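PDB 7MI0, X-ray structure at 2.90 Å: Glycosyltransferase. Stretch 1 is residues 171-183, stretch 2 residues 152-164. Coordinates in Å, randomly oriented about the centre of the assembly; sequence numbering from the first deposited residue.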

ATOM      1  N   LYS A 171      13.502   0.850 -19.068  1.00 62.33           N
ATOM      2  CA  LYS A 171      13.444   1.491 -20.382  1.00 63.18           C
ATOM      3  C   LYS A 171      12.179   1.076 -21.137  1.00 64.34           C
ATOM      4  O   LYS A 171      12.208   0.765 -22.331  1.00 60.47           O
ATOM      5  CB  LYS A 171      14.710   1.202 -21.194  1.00 62.73           C
ATOM      6  N   ILE A 172      11.049   1.065 -20.416  1.00 63.28           N
ATOM      7  CA  ILE A 172       9.732   0.833 -21.001  1.00 59.57           C
ATOM      8  C   ILE A 172       9.214   2.134 -21.602  1.00 61.26           C
ATOM      9  O   ILE A 172       9.431   3.217 -21.049  1.00 62.14           O
ATOM     10  CB  ILE A 172       8.767   0.283 -19.935  1.00 57.08           C
ATOM     11  CG1 ILE A 172       9.155  -1.147 -19.551  1.00 58.74           C
ATOM     12  CG2 ILE A 172       7.323   0.351 -20.410  1.00 52.40           C
ATOM     13  CD1 ILE A 172       8.251  -1.774 -18.508  1.00 51.64           C
ATOM     14  N   ASP A 173       8.541   2.040 -22.748  1.00 56.71           N
ATOM     15  CA  ASP A 173       8.024   3.236 -23.404  1.00 62.20           C
ATOM     16  C   ASP A 173       6.974   3.910 -22.532  1.00 69.23           C
ATOM     17  O   ASP A 173       6.143   3.243 -21.909  1.00 73.68           O
ATOM     18  CB  ASP A 173       7.426   2.878 -24.763  1.00 68.68           C
ATOM     19  CG  ASP A 173       8.420   2.189 -25.674  1.00 71.19           C
ATOM     20  OD1 ASP A 173       9.624   2.523 -25.606  1.00 72.98           O
ATOM     21  OD2 ASP A 173       7.996   1.310 -26.457  1.00 73.03           O
ATOM     22  N   GLU A 174       7.008   5.248 -22.496  1.00 69.35           N
ATOM     23  CA  GLU A 174       6.134   5.981 -21.583  1.00 70.97           C
ATOM     24  C   GLU A 174       4.662   5.782 -21.924  1.00 72.84           C
ATOM     25  O   GLU A 174       3.829   5.623 -21.023  1.00 71.29           O
ATOM     26  CB  GLU A 174       6.473   7.473 -21.585  1.00 69.91           C
ATOM     27  CG  GLU A 174       5.418   8.308 -20.862  1.00 82.16           C
ATOM     28  CD  GLU A 174       5.940   9.625 -20.335  1.00 87.12           C
ATOM     29  OE1 GLU A 174       6.933  10.151 -20.884  1.00 86.54           O
ATOM     30  OE2 GLU A 174       5.346  10.133 -19.361  1.00 86.16           O
ATOM     31  N   ASP A 175       4.318   5.776 -23.214  1.00 75.82           N
ATOM     32  CA  ASP A 175       2.924   5.680 -23.633  1.00 75.85           C
ATOM     33  C   ASP A 175       2.353   4.297 -23.344  1.00 72.48           C
ATOM     34  O   ASP A 175       1.196   4.015 -23.667  1.00 73.93           O
ATOM     35  CB  ASP A 175       2.788   6.009 -25.120  1.00 82.70           C
ATOM     36  CG  ASP A 175       3.840   5.327 -25.968  1.00 84.55           C
ATOM     37  OD1 ASP A 175       5.004   5.780 -25.941  1.00 84.83           O
ATOM     38  OD2 ASP A 175       3.503   4.339 -26.655  1.00 90.46           O
ATOM     39  N   LYS A 176       3.169   3.425 -22.758  1.00 68.30           N
ATOM     40  CA  LYS A 176       2.708   2.145 -22.246  1.00 64.05           C
ATOM     41  C   LYS A 176       2.336   2.200 -20.772  1.00 61.18           C
ATOM     42  O   LYS A 176       1.585   1.333 -20.306  1.00 56.64           O
ATOM     43  CB  LYS A 176       3.788   1.074 -22.446  1.00 59.84           C
ATOM     44  CG  LYS A 176       4.043   0.690 -23.893  1.00 61.30           C
ATOM     45  CD  LYS A 176       5.009  -0.478 -23.957  1.00 63.15           C
ATOM     46  CE  LYS A 176       5.576  -0.681 -25.348  1.00 60.42           C
ATOM     47  NZ  LYS A 176       4.520  -1.041 -26.330  1.00 70.23           N
ATOM     48  N   ILE A 177       2.833   3.194 -20.036  1.00 61.91           N
ATOM     49  CA  ILE A 177       2.738   3.230 -18.580  1.00 55.96           C
ATOM     50  C   ILE A 177       1.575   4.117 -18.171  1.00 51.49           C
ATOM     51  O   ILE A 177       1.538   5.307 -18.506  1.00 61.72           O
ATOM     52  CB  ILE A 177       4.037   3.733 -17.935  1.00 59.33           C
ATOM     53  CG1 ILE A 177       5.242   2.942 -18.443  1.00 58.05           C
ATOM     54  CG2 ILE A 177       3.923   3.643 -16.418  1.00 53.41           C
ATOM     55  CD1 ILE A 177       6.568   3.508 -17.982  1.00 56.19           C
ATOM     56  N   VAL A 178       0.649   3.545 -17.412  1.00 51.13           N
ATOM     57  CA  VAL A 178      -0.486   4.258 -16.844  1.00 44.08           C
ATOM     58  C   VAL A 178      -0.327   4.237 -15.333  1.00 43.14           C
ATOM     59  O   VAL A 178      -0.134   3.168 -14.744  1.00 46.36           O
ATOM     60  CB  VAL A 178      -1.813   3.613 -17.277  1.00 41.40           C
ATOM     61  CG1 VAL A 178      -2.977   4.233 -16.552  1.00 45.30           C
ATOM     62  CG2 VAL A 178      -1.989   3.732 -18.783  1.00 46.59           C
ATOM     63  N   VAL A 179      -0.386   5.405 -14.706  1.00 43.54           N
ATOM     64  CA  VAL A 179      -0.295   5.493 -13.253  1.00 41.89           C
ATOM     65  C   VAL A 179      -1.696   5.405 -12.662  1.00 44.84           C
ATOM     66  O   VAL A 179      -2.605   6.130 -13.085  1.00 49.47           O
ATOM     67  CB  VAL A 179       0.403   6.790 -12.817  1.00 45.05           C
ATOM     68  CG1 VAL A 179       0.627   6.784 -11.309  1.00 43.59           C
ATOM     69  CG2 VAL A 179       1.712   6.959 -13.559  1.00 51.45           C
ATOM     70  N   ILE A 180      -1.870   4.512 -11.690  1.00 41.28           N
ATOM     71  CA  ILE A 180      -3.113   4.394 -10.926  1.00 42.09           C
ATOM     72  C   ILE A 180      -2.714   4.440  -9.451  1.00 42.76           C
ATOM     73  O   ILE A 180      -2.423   3.405  -8.844  1.00 41.88           O
ATOM     74  CB  ILE A 180      -3.887   3.112 -11.246  1.00 37.27           C
ATOM     75  CG1 ILE A 180      -4.125   2.992 -12.748  1.00 38.01           C
ATOM     76  CG2 ILE A 180      -5.203   3.072 -10.486  1.00 34.60           C
ATOM     77  CD1 ILE A 180      -4.898   1.753 -13.133  1.00 38.32           C
ATOM     78  N   GLU A 181      -2.701   5.639  -8.869  1.00 41.58           N
ATOM     79  CA  GLU A 181      -2.275   5.787  -7.482  1.00 42.85           C
ATOM     80  C   GLU A 181      -3.131   4.932  -6.554  1.00 39.91           C
ATOM     81  O   GLU A 181      -4.268   4.570  -6.862  1.00 42.27           O
ATOM     82  CB  GLU A 181      -2.353   7.246  -7.026  1.00 46.38           C
ATOM     83  CG  GLU A 181      -1.435   8.212  -7.745  1.00 46.14           C
ATOM     84  CD  GLU A 181      -2.063   8.786  -9.000  1.00 54.16           C
ATOM     85  OE1 GLU A 181      -2.904   8.093  -9.623  1.00 52.99           O
ATOM     86  OE2 GLU A 181      -1.718   9.935  -9.360  1.00 56.86           O
ATOM     87  N   ARG A 182      -2.564   4.616  -5.399  1.00 38.31           N
ATOM     88  CA  ARG A 182      -3.268   3.807  -4.419  1.00 38.68           C
ATOM     89  C   ARG A 182      -4.336   4.634  -3.717  1.00 45.75           C
ATOM     90  O   ARG A 182      -4.152   5.824  -3.449  1.00 50.19           O
ATOM     91  CB  ARG A 182      -2.277   3.240  -3.407  1.00 45.11           C
ATOM     92  CG  ARG A 182      -1.232   2.339  -4.033  1.00 44.56           C
ATOM     93  CD  ARG A 182      -1.886   1.149  -4.700  1.00 46.41           C
ATOM     94  NE  ARG A 182      -2.124   1.363  -6.121  1.00 43.87           N
ATOM     95  CZ  ARG A 182      -2.762   0.506  -6.908  1.00 43.85           C
ATOM     96  NH1 ARG A 182      -3.280  -0.616  -6.433  1.00 44.46           N
ATOM     97  NH2 ARG A 182      -2.882   0.782  -8.207  1.00 38.18           N
ATOM     98  N   GLY A 183      -5.460   3.995  -3.413  1.00 42.16           N
ATOM     99  CA  GLY A 183      -6.593   4.664  -2.808  1.00 41.60           C
ATOM    100  C   GLY A 183      -6.849   4.189  -1.393  1.00 37.92           C
ATOM    101  O   GLY A 183      -6.520   3.060  -1.033  1.00 39.72           O
TER
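Stretch 2 (152-164) GKKVVAVSNFVKQ

Stretch 2 lies alongside stretch 1 as a neighbouring parallel β-strand and then turns back over it as a helix. Its strand, ending at A157, runs in the same direction as strand 177-179; the axes approach to 4.6 Å and cross at -33°. V155 pairs with I177, V156 with V178 and A157 with V179, at CA-CA distances of 5.0, 4.9 and 4.8 Å. Four backbone hydrogen bonds hold this register: V155 N to K176 O (2.8 Å), V178 N to V155 O (2.8 Å), A157 N to V178 O (3.0 Å) and I180 N to A157 O (3.0 Å). Thus V155 and A157 each use both N and O toward stretch 1, as alternation in a parallel pair requires.

Among the side chains, V155 lies on the same face of the sheet as A157, I177 and V179; its CG2 packs 3.7 Å from I177 CG1 and 4.4 Å from I172 CG2. On the other face V156 CG1 meets I180 CD1 at 3.7 Å, and K154 sends its NZ to D175 O in a 3.0 Å hydrogen bond.

After A157 the chain leaves the strand. V158 sets its CB 3.4 Å from R182 NE, with CG1 over one face of the guanidinium. S159 caps the helix that begins at N160, its OG accepting from V162 N at 3.2 Å. The helix runs nearly antiparallel to strand 177-179, at 166°, with axes 8.9 Å apart. K163 spans this gap and has the largest covered area of either stretch. Its extended aliphatic chain places CG 3.6 Å from I177 CG2 and CD 3.6 Å from V179 CG2, while NZ reaches E174 OE2 in a 3.5 Å salt bridge.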

ATOM      1  N   GLY A 152       2.086  -3.484 -28.013  1.00 57.71           N
ATOM      2  CA  GLY A 152       0.641  -3.321 -28.000  1.00 57.78           C
ATOM      3  C   GLY A 152      -0.001  -3.618 -26.665  1.00 55.61           C
ATOM      4  O   GLY A 152      -1.161  -4.046 -26.619  1.00 54.85           O
ATOM      5  N   LYS A 153       0.722  -3.407 -25.573  1.00 58.13           N
ATOM      6  CA  LYS A 153       0.226  -3.677 -24.236  1.00 50.39           C
ATOM      7  C   LYS A 153       0.408  -2.432 -23.383  1.00 51.12           C
ATOM      8  O   LYS A 153       1.085  -1.476 -23.775  1.00 56.60           O
ATOM      9  CB  LYS A 153       0.948  -4.879 -23.613  1.00 49.13           C
ATOM     10  CG  LYS A 153       0.969  -6.096 -24.531  1.00 51.31           C
ATOM     11  CD  LYS A 153       1.189  -7.395 -23.778  1.00 47.18           C
ATOM     12  CE  LYS A 153       0.845  -8.581 -24.651  1.00 44.54           C
ATOM     13  NZ  LYS A 153       1.614  -8.574 -25.931  1.00 52.87           N
ATOM     14  N   LYS A 154      -0.224  -2.442 -22.213  1.00 47.25           N
ATOM     15  CA  LYS A 154      -0.067  -1.378 -21.233  1.00 50.90           C
ATOM     16  C   LYS A 154       0.409  -1.972 -19.913  1.00 43.84           C
ATOM     17  O   LYS A 154       0.262  -3.169 -19.658  1.00 44.83           O
ATOM     18  CB  LYS A 154      -1.377  -0.601 -21.028  1.00 49.87           C
ATOM     19  CG  LYS A 154      -1.852   0.147 -22.256  1.00 45.50           C
ATOM     20  CD  LYS A 154      -1.711   1.640 -22.069  1.00 59.52           C
ATOM     21  CE  LYS A 154      -2.010   2.393 -23.353  1.00 68.89           C
ATOM     22  NZ  LYS A 154      -0.973   2.133 -24.392  1.00 70.07           N
ATOM     23  N   VAL A 155       1.005  -1.122 -19.080  1.00 42.70           N
ATOM     24  CA  VAL A 155       1.407  -1.499 -17.735  1.00 44.42           C
ATOM     25  C   VAL A 155       0.908  -0.429 -16.776  1.00 45.82           C
ATOM     26  O   VAL A 155       0.707   0.729 -17.151  1.00 46.66           O
ATOM     27  CB  VAL A 155       2.934  -1.670 -17.604  1.00 48.99           C
ATOM     28  CG1 VAL A 155       3.406  -2.895 -18.385  1.00 43.40           C
ATOM     29  CG2 VAL A 155       3.642  -0.408 -18.086  1.00 47.01           C
ATOM     30  N   VAL A 156       0.708  -0.827 -15.522  1.00 42.35           N
ATOM     31  CA  VAL A 156       0.213   0.072 -14.484  1.00 40.80           C
ATOM     32  C   VAL A 156       1.272   0.201 -13.399  1.00 41.34           C
ATOM     33  O   VAL A 156       1.789  -0.806 -12.905  1.00 44.69           O
ATOM     34  CB  VAL A 156      -1.123  -0.416 -13.890  1.00 36.56           C
ATOM     35  CG1 VAL A 156      -1.460   0.351 -12.636  1.00 33.41           C
ATOM     36  CG2 VAL A 156      -2.239  -0.264 -14.900  1.00 37.69           C
ATOM     37  N   ALA A 157       1.593   1.438 -13.036  1.00 40.10           N
ATOM     38  CA  ALA A 157       2.440   1.736 -11.894  1.00 42.51           C
ATOM     39  C   ALA A 157       1.583   2.310 -10.772  1.00 41.88           C
ATOM     40  O   ALA A 157       0.759   3.201 -11.003  1.00 43.11           O
ATOM     41  CB  ALA A 157       3.550   2.721 -12.272  1.00 44.98           C
ATOM     42  N   VAL A 158       1.776   1.788  -9.556  1.00 37.35           N
ATOM     43  CA  VAL A 158       0.998   2.227  -8.399  1.00 36.92           C
ATOM     44  C   VAL A 158       1.437   3.581  -7.875  1.00 45.43           C
ATOM     45  O   VAL A 158       0.834   4.084  -6.916  1.00 50.38           O
ATOM     46  CB  VAL A 158       1.087   1.238  -7.222  1.00 41.81           C
ATOM     47  CG1 VAL A 158       0.676  -0.164  -7.649  1.00 38.75           C
ATOM     48  CG2 VAL A 158       2.490   1.248  -6.640  1.00 45.43           C
ATOM     49  N   SER A 159       2.472   4.184  -8.459  1.00 43.44           N
ATOM     50  CA  SER A 159       2.915   5.515  -8.065  1.00 45.26           C
ATOM     51  C   SER A 159       3.766   6.094  -9.183  1.00 47.45           C
ATOM     52  O   SER A 159       4.160   5.393 -10.118  1.00 54.04           O
ATOM     53  CB  SER A 159       3.693   5.478  -6.743  1.00 51.52           C
ATOM     54  OG  SER A 159       4.847   4.652  -6.827  1.00 50.55           O
ATOM     55  N   ASN A 160       4.045   7.390  -9.082  1.00 48.93           N
ATOM     56  CA  ASN A 160       4.986   7.980 -10.025  1.00 51.97           C
ATOM     57  C   ASN A 160       6.411   7.560  -9.723  1.00 51.99           C
ATOM     58  O   ASN A 160       7.256   7.579 -10.623  1.00 56.66           O
ATOM     59  CB  ASN A 160       4.879   9.502 -10.025  1.00 53.62           C
ATOM     60  CG  ASN A 160       3.694  10.000 -10.833  1.00 64.03           C
ATOM     61  OD1 ASN A 160       3.754  10.080 -12.065  1.00 69.78           O
ATOM     62  ND2 ASN A 160       2.607  10.338 -10.142  1.00 58.04           N
ATOM     63  N   PHE A 161       6.691   7.185  -8.478  1.00 50.00           N
ATOM     64  CA  PHE A 161       8.001   6.647  -8.139  1.00 51.95           C
ATOM     65  C   PHE A 161       8.255   5.334  -8.874  1.00 57.49           C
ATOM     66  O   PHE A 161       9.346   5.114  -9.412  1.00 61.87           O
ATOM     67  CB  PHE A 161       8.081   6.477  -6.623  1.00 53.24           C
ATOM     68  CG  PHE A 161       9.330   5.823  -6.136  1.00 55.59           C
ATOM     69  CD1 PHE A 161      10.535   6.493  -6.161  1.00 59.91           C
ATOM     70  CD2 PHE A 161       9.285   4.548  -5.600  1.00 54.07           C
ATOM     71  CE1 PHE A 161      11.681   5.892  -5.687  1.00 62.65           C
ATOM     72  CE2 PHE A 161      10.427   3.944  -5.121  1.00 56.77           C
ATOM     73  CZ  PHE A 161      11.627   4.619  -5.164  1.00 61.07           C
ATOM     74  N   VAL A 162       7.248   4.462  -8.936  1.00 51.20           N
ATOM     75  CA  VAL A 162       7.395   3.220  -9.688  1.00 51.82           C
ATOM     76  C   VAL A 162       7.451   3.501 -11.186  1.00 53.32           C
ATOM     77  O   VAL A 162       8.212   2.861 -11.921  1.00 55.31           O
ATOM     78  CB  VAL A 162       6.258   2.244  -9.330  1.00 49.70           C
ATOM     79  CG1 VAL A 162       6.215   1.077 -10.298  1.00 44.33           C
ATOM     80  CG2 VAL A 162       6.427   1.737  -7.906  1.00 49.83           C
ATOM     81  N   LYS A 163       6.653   4.461 -11.665  1.00 51.36           N
ATOM     82  CA  LYS A 163       6.672   4.800 -13.086  1.00 50.99           C
ATOM     83  C   LYS A 163       8.053   5.270 -13.520  1.00 56.45           C
ATOM     84  O   LYS A 163       8.523   4.918 -14.608  1.00 57.46           O
ATOM     85  CB  LYS A 163       5.625   5.872 -13.391  1.00 51.99           C
ATOM     86  CG  LYS A 163       5.631   6.372 -14.833  1.00 52.12           C
ATOM     87  CD  LYS A 163       4.963   7.741 -14.941  1.00 63.40           C
ATOM     88  CE  LYS A 163       4.996   8.294 -16.360  1.00 73.57           C
ATOM     89  NZ  LYS A 163       3.991   7.653 -17.250  1.00 74.68           N
ATOM     90  N   GLN A 164       8.716   6.067 -12.678  1.00 59.82           N
ATOM     91  CA  GLN A 164      10.074   6.504 -12.989  1.00 64.24           C
ATOM     92  C   GLN A 164      11.018   5.318 -13.130  1.00 59.92           C
ATOM     93  O   GLN A 164      11.817   5.262 -14.069  1.00 62.88           O
ATOM     94  CB  GLN A 164      10.575   7.466 -11.915  1.00 66.20           C
ATOM     95  CG  GLN A 164      10.024   8.865 -12.074  1.00 68.02           C
ATOM     96  CD  GLN A 164      10.306   9.429 -13.451  1.00 71.92           C
ATOM     97  OE1 GLN A 164      11.445   9.398 -13.926  1.00 79.49           O
ATOM     98  NE2 GLN A 164       9.266   9.937 -14.107  1.00 68.40           N
TER